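Side-chain contact in CRISPR-associated endonuclease Cas9 (Campylobacter jejuni subsp. jejuni serotype O:2, PDB 5X2H), which cuts invading DNA at sites matched by its guide RNA, using a RuvC-like and an HNH nuclease domain, one for each strand: residues 126-131 / 212-217. Numbering follows the deposited sequence.
Sequences RVILHI and LIFKKQ. With nucleotides of chain B.
Val127 and Ile213 reach for each other tip to tip across two nearly antiparallel helices, Val127 CG1 meeting Ile213 CD1 at 3.9 Å. The same methyl of Ile213 also lies 4.2 Å from Ile131 CD1, one turn further along, so a single isoleucine end serves two residues of helix 121-133. Beside this pair Ile128 brings its CD1 to within 4.2 Å of Phe214 CZ. These two side chains cross at about a right angle, and the methyl comes at the ring obliquely. With the segment axes 12.3 Å apart at closest approach and 168° between their N-to-C directions, the backbones stay well apart and side-chain ends make the contact.

On the RNA side of helix 121-133, His130 NE2 donates a nearly straight hydrogen bond (168°) to OP1 of A44 of chain B, 2.8 Å away in the ring plane. CG anti to the backbone N (chi1 -174°) sends the ring there. OP1 of A45 of chain B packs against the helix, 3.4 Å from His130 CA.

Further out, Tyr108 packs edge-to-face with the His130 ring and Arg111 makes a weak hydrogen bond to ND1, while Val232 of helix 226-236 touches both Ile128 and Phe214. The whole is a nearly antiparallel helix pair with an apolar interface, set among helices 107-113 and 226-236, with His130 turned from that interface to the RNA backbone.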
loop_
_atom_site.group_PDB
_atom_site.type_symbol
_atom_site.label_atom_id
_atom_site.label_comp_id
_atom_site.label_asym_id
_atom_site.label_seq_id
_atom_site.Cartn_x
_atom_site.Cartn_y
_atom_site.Cartn_z
ATOM N N ARG A 126 9.131 22.872 -31.307
ATOM C CA ARG A 126 9.330 23.103 -29.880
ATOM C C ARG A 126 8.039 23.534 -29.195
ATOM O O ARG A 126 7.851 23.256 -28.008
ATOM C CB ARG A 126 10.436 24.140 -29.669
ATOM C CG ARG A 126 11.827 23.597 -29.977
ATOM C CD ARG A 126 12.914 24.655 -29.863
ATOM N NE ARG A 126 12.701 25.531 -28.718
ATOM C CZ ARG A 126 12.634 26.854 -28.794
ATOM N NH1 ARG A 126 12.784 27.464 -29.962
ATOM N NH2 ARG A 126 12.428 27.567 -27.697
ATOM N N VAL A 127 7.140 24.199 -29.924
ATOM C CA VAL A 127 5.852 24.576 -29.349
ATOM C C VAL A 127 5.041 23.334 -29.005
ATOM O O VAL A 127 4.502 23.211 -27.899
ATOM C CB VAL A 127 5.083 25.502 -30.309
ATOM C CG1 VAL A 127 3.616 25.577 -29.914
ATOM C CG2 VAL A 127 5.702 26.891 -30.318
ATOM N N ILE A 128 4.940 22.397 -29.952
ATOM C CA ILE A 128 4.182 21.171 -29.720
ATOM C C ILE A 128 4.747 20.412 -28.526
ATOM O O ILE A 128 4.000 19.951 -27.654
ATOM C CB ILE A 128 4.179 20.300 -30.990
ATOM C CG1 ILE A 128 3.400 20.990 -32.113
ATOM C CG2 ILE A 128 3.602 18.922 -30.693
ATOM C CD1 ILE A 128 3.479 20.268 -33.436
ATOM N N LEU A 129 6.074 20.281 -28.461
ATOM C CA LEU A 129 6.682 19.512 -27.384
ATOM C C LEU A 129 6.536 20.212 -26.039
ATOM O O LEU A 129 6.412 19.543 -25.008
ATOM C CB LEU A 129 8.153 19.246 -27.701
ATOM C CG LEU A 129 8.368 18.382 -28.946
ATOM C CD1 LEU A 129 9.833 18.340 -29.364
ATOM C CD2 LEU A 129 7.833 16.976 -28.710
ATOM N N HIS A 130 6.529 21.548 -26.029
ATOM C CA HIS A 130 6.408 22.267 -24.765
ATOM C C HIS A 130 5.011 22.123 -24.175
ATOM O O HIS A 130 4.862 21.905 -22.968
ATOM C CB HIS A 130 6.758 23.741 -24.962
ATOM C CG HIS A 130 6.794 24.525 -23.687
ATOM N ND1 HIS A 130 5.914 25.553 -23.419
ATOM C CD2 HIS A 130 7.600 24.428 -22.604
ATOM C CE1 HIS A 130 6.181 26.057 -22.227
ATOM N NE2 HIS A 130 7.198 25.391 -21.711
ATOM N N ILE A 131 3.976 22.249 -25.009
ATOM C CA ILE A 131 2.609 22.085 -24.525
ATOM C C ILE A 131 2.373 20.651 -24.068
ATOM O O ILE A 131 1.691 20.404 -23.065
ATOM C CB ILE A 131 1.606 22.504 -25.618
ATOM C CG1 ILE A 131 1.681 24.013 -25.869
ATOM C CG2 ILE A 131 0.188 22.080 -25.248
ATOM C CD1 ILE A 131 0.725 24.500 -26.943
ATOM N N LEU A 212 -5.903 25.922 -31.713
ATOM C CA LEU A 212 -5.892 27.268 -32.274
ATOM C C LEU A 212 -4.594 27.544 -33.021
ATOM O O LEU A 212 -4.605 28.184 -34.079
ATOM C CB LEU A 212 -6.102 28.298 -31.164
ATOM C CG LEU A 212 -6.012 29.771 -31.569
ATOM C CD1 LEU A 212 -7.144 30.140 -32.520
ATOM C CD2 LEU A 212 -6.019 30.667 -30.340
ATOM N N ILE A 213 -3.467 27.070 -32.486
ATOM C CA ILE A 213 -2.180 27.306 -33.134
ATOM C C ILE A 213 -2.130 26.621 -34.493
ATOM O O ILE A 213 -1.639 27.193 -35.474
ATOM C CB ILE A 213 -1.030 26.845 -32.220
ATOM C CG1 ILE A 213 -0.913 27.770 -31.006
ATOM C CG2 ILE A 213 0.279 26.798 -32.991
ATOM C CD1 ILE A 213 0.141 27.337 -30.002
ATOM N N PHE A 214 -2.638 25.386 -34.576
ATOM C CA PHE A 214 -2.707 24.699 -35.861
ATOM C C PHE A 214 -3.547 25.488 -36.857
ATOM O O PHE A 214 -3.136 25.699 -38.005
ATOM C CB PHE A 214 -3.273 23.289 -35.680
ATOM C CG PHE A 214 -2.221 22.222 -35.543
ATOM C CD1 PHE A 214 -1.555 21.746 -36.658
ATOM C CD2 PHE A 214 -1.904 21.692 -34.303
ATOM C CE1 PHE A 214 -0.587 20.766 -36.543
ATOM C CE2 PHE A 214 -0.937 20.709 -34.181
ATOM C CZ PHE A 214 -0.278 20.246 -35.304
ATOM N N LYS A 215 -4.725 25.946 -36.427
ATOM C CA LYS A 215 -5.612 26.689 -37.317
ATOM C C LYS A 215 -4.991 28.013 -37.747
ATOM O O LYS A 215 -5.105 28.410 -38.913
ATOM C CB LYS A 215 -6.958 26.923 -36.630
ATOM C CG LYS A 215 -7.901 27.848 -37.384
ATOM C CD LYS A 215 -8.655 28.749 -36.413
ATOM C CE LYS A 215 -10.149 28.474 -36.419
ATOM N NZ LYS A 215 -10.835 29.152 -37.551
ATOM N N LYS A 216 -4.329 28.712 -36.822
ATOM C CA LYS A 216 -3.714 29.991 -37.164
ATOM C C LYS A 216 -2.509 29.799 -38.077
ATOM O O LYS A 216 -2.318 30.569 -39.025
ATOM C CB LYS A 216 -3.318 30.742 -35.893
ATOM C CG LYS A 216 -4.504 31.287 -35.111
ATOM C CD LYS A 216 -4.866 32.702 -35.545
ATOM C CE LYS A 216 -6.343 32.986 -35.304
ATOM N NZ LYS A 216 -6.662 34.439 -35.366
ATOM N N GLN A 217 -1.684 28.784 -37.808
ATOM C CA GLN A 217 -0.583 28.474 -38.714
ATOM C C GLN A 217 -1.096 28.044 -40.078
ATOM O O GLN A 217 -0.431 28.273 -41.096
ATOM C CB GLN A 217 0.309 27.387 -38.113
ATOM C CG GLN A 217 1.123 27.850 -36.919
ATOM C CD GLN A 217 2.004 29.037 -37.247
ATOM O OE1 GLN A 217 3.013 28.903 -37.938
ATOM N NE2 GLN A 217 1.622 30.211 -36.757
ATOM P P A B 44 9.805 26.497 -18.981
ATOM O OP1 A B 44 8.393 26.218 -19.336
ATOM O OP2 A B 44 10.315 26.071 -17.655
ATOM O "O5'" A B 44 10.735 25.832 -20.090
ATOM C "C5'" A B 44 10.599 26.182 -21.459
ATOM C "C4'" A B 44 11.764 25.677 -22.272
ATOM O "O4'" A B 44 13.002 26.261 -21.790
ATOM C "C3'" A B 44 12.008 24.180 -22.208
ATOM O "O3'" A B 44 11.164 23.469 -23.091
ATOM C "C2'" A B 44 13.488 24.059 -22.550
ATOM O "O2'" A B 44 13.685 24.118 -23.955
ATOM C "C1'" A B 44 14.059 25.335 -21.928
ATOM N N9 A B 44 14.669 25.106 -20.602
ATOM C C8 A B 44 14.138 25.379 -19.366
ATOM N N7 A B 44 14.933 25.074 -18.366
ATOM C C5 A B 44 16.070 24.572 -18.985
ATOM C C6 A B 44 17.289 24.079 -18.480
ATOM N N6 A B 44 17.580 24.004 -17.178
ATOM N N1 A B 44 18.215 23.655 -19.368
ATOM C C2 A B 44 17.929 23.731 -20.673
ATOM N N3 A B 44 16.825 24.177 -21.270
ATOM C C4 A B 44 15.921 24.588 -20.362
ATOM P P A B 45 10.578 22.033 -22.681
ATOM O OP1 A B 45 9.598 21.670 -23.735
ATOM O OP2 A B 45 10.152 22.069 -21.260
ATOM O "O5'" A B 45 11.828 21.058 -22.816
ATOM C "C5'" A B 45 12.402 20.807 -24.091
ATOM C "C4'" A B 45 13.753 20.148 -23.981
ATOM O "O4'" A B 45 14.692 21.032 -23.311
ATOM C "C3'" A B 45 13.816 18.868 -23.166
ATOM O "O3'" A B 45 13.343 17.734 -23.874
ATOM C "C2'" A B 45 15.292 18.794 -22.798
ATOM O "O2'" A B 45 16.066 18.346 -23.900
ATOM C "C1'" A B 45 15.612 20.270 -22.559
ATOM N N9 A B 45 15.471 20.629 -21.137
ATOM C C8 A B 45 14.365 21.125 -20.493
ATOM N N7 A B 45 14.552 21.337 -19.213
ATOM C C5 A B 45 15.867 20.948 -19.004
ATOM C C6 A B 45 16.671 20.924 -17.852
ATOM N N6 A B 45 16.246 21.321 -16.649
ATOM N N1 A B 45 17.940 20.478 -17.987
ATOM C C2 A B 45 18.363 20.084 -19.197
ATOM N N3 A B 45 17.699 20.057 -20.352
ATOM C C4 A B 45 16.444 20.506 -20.180
#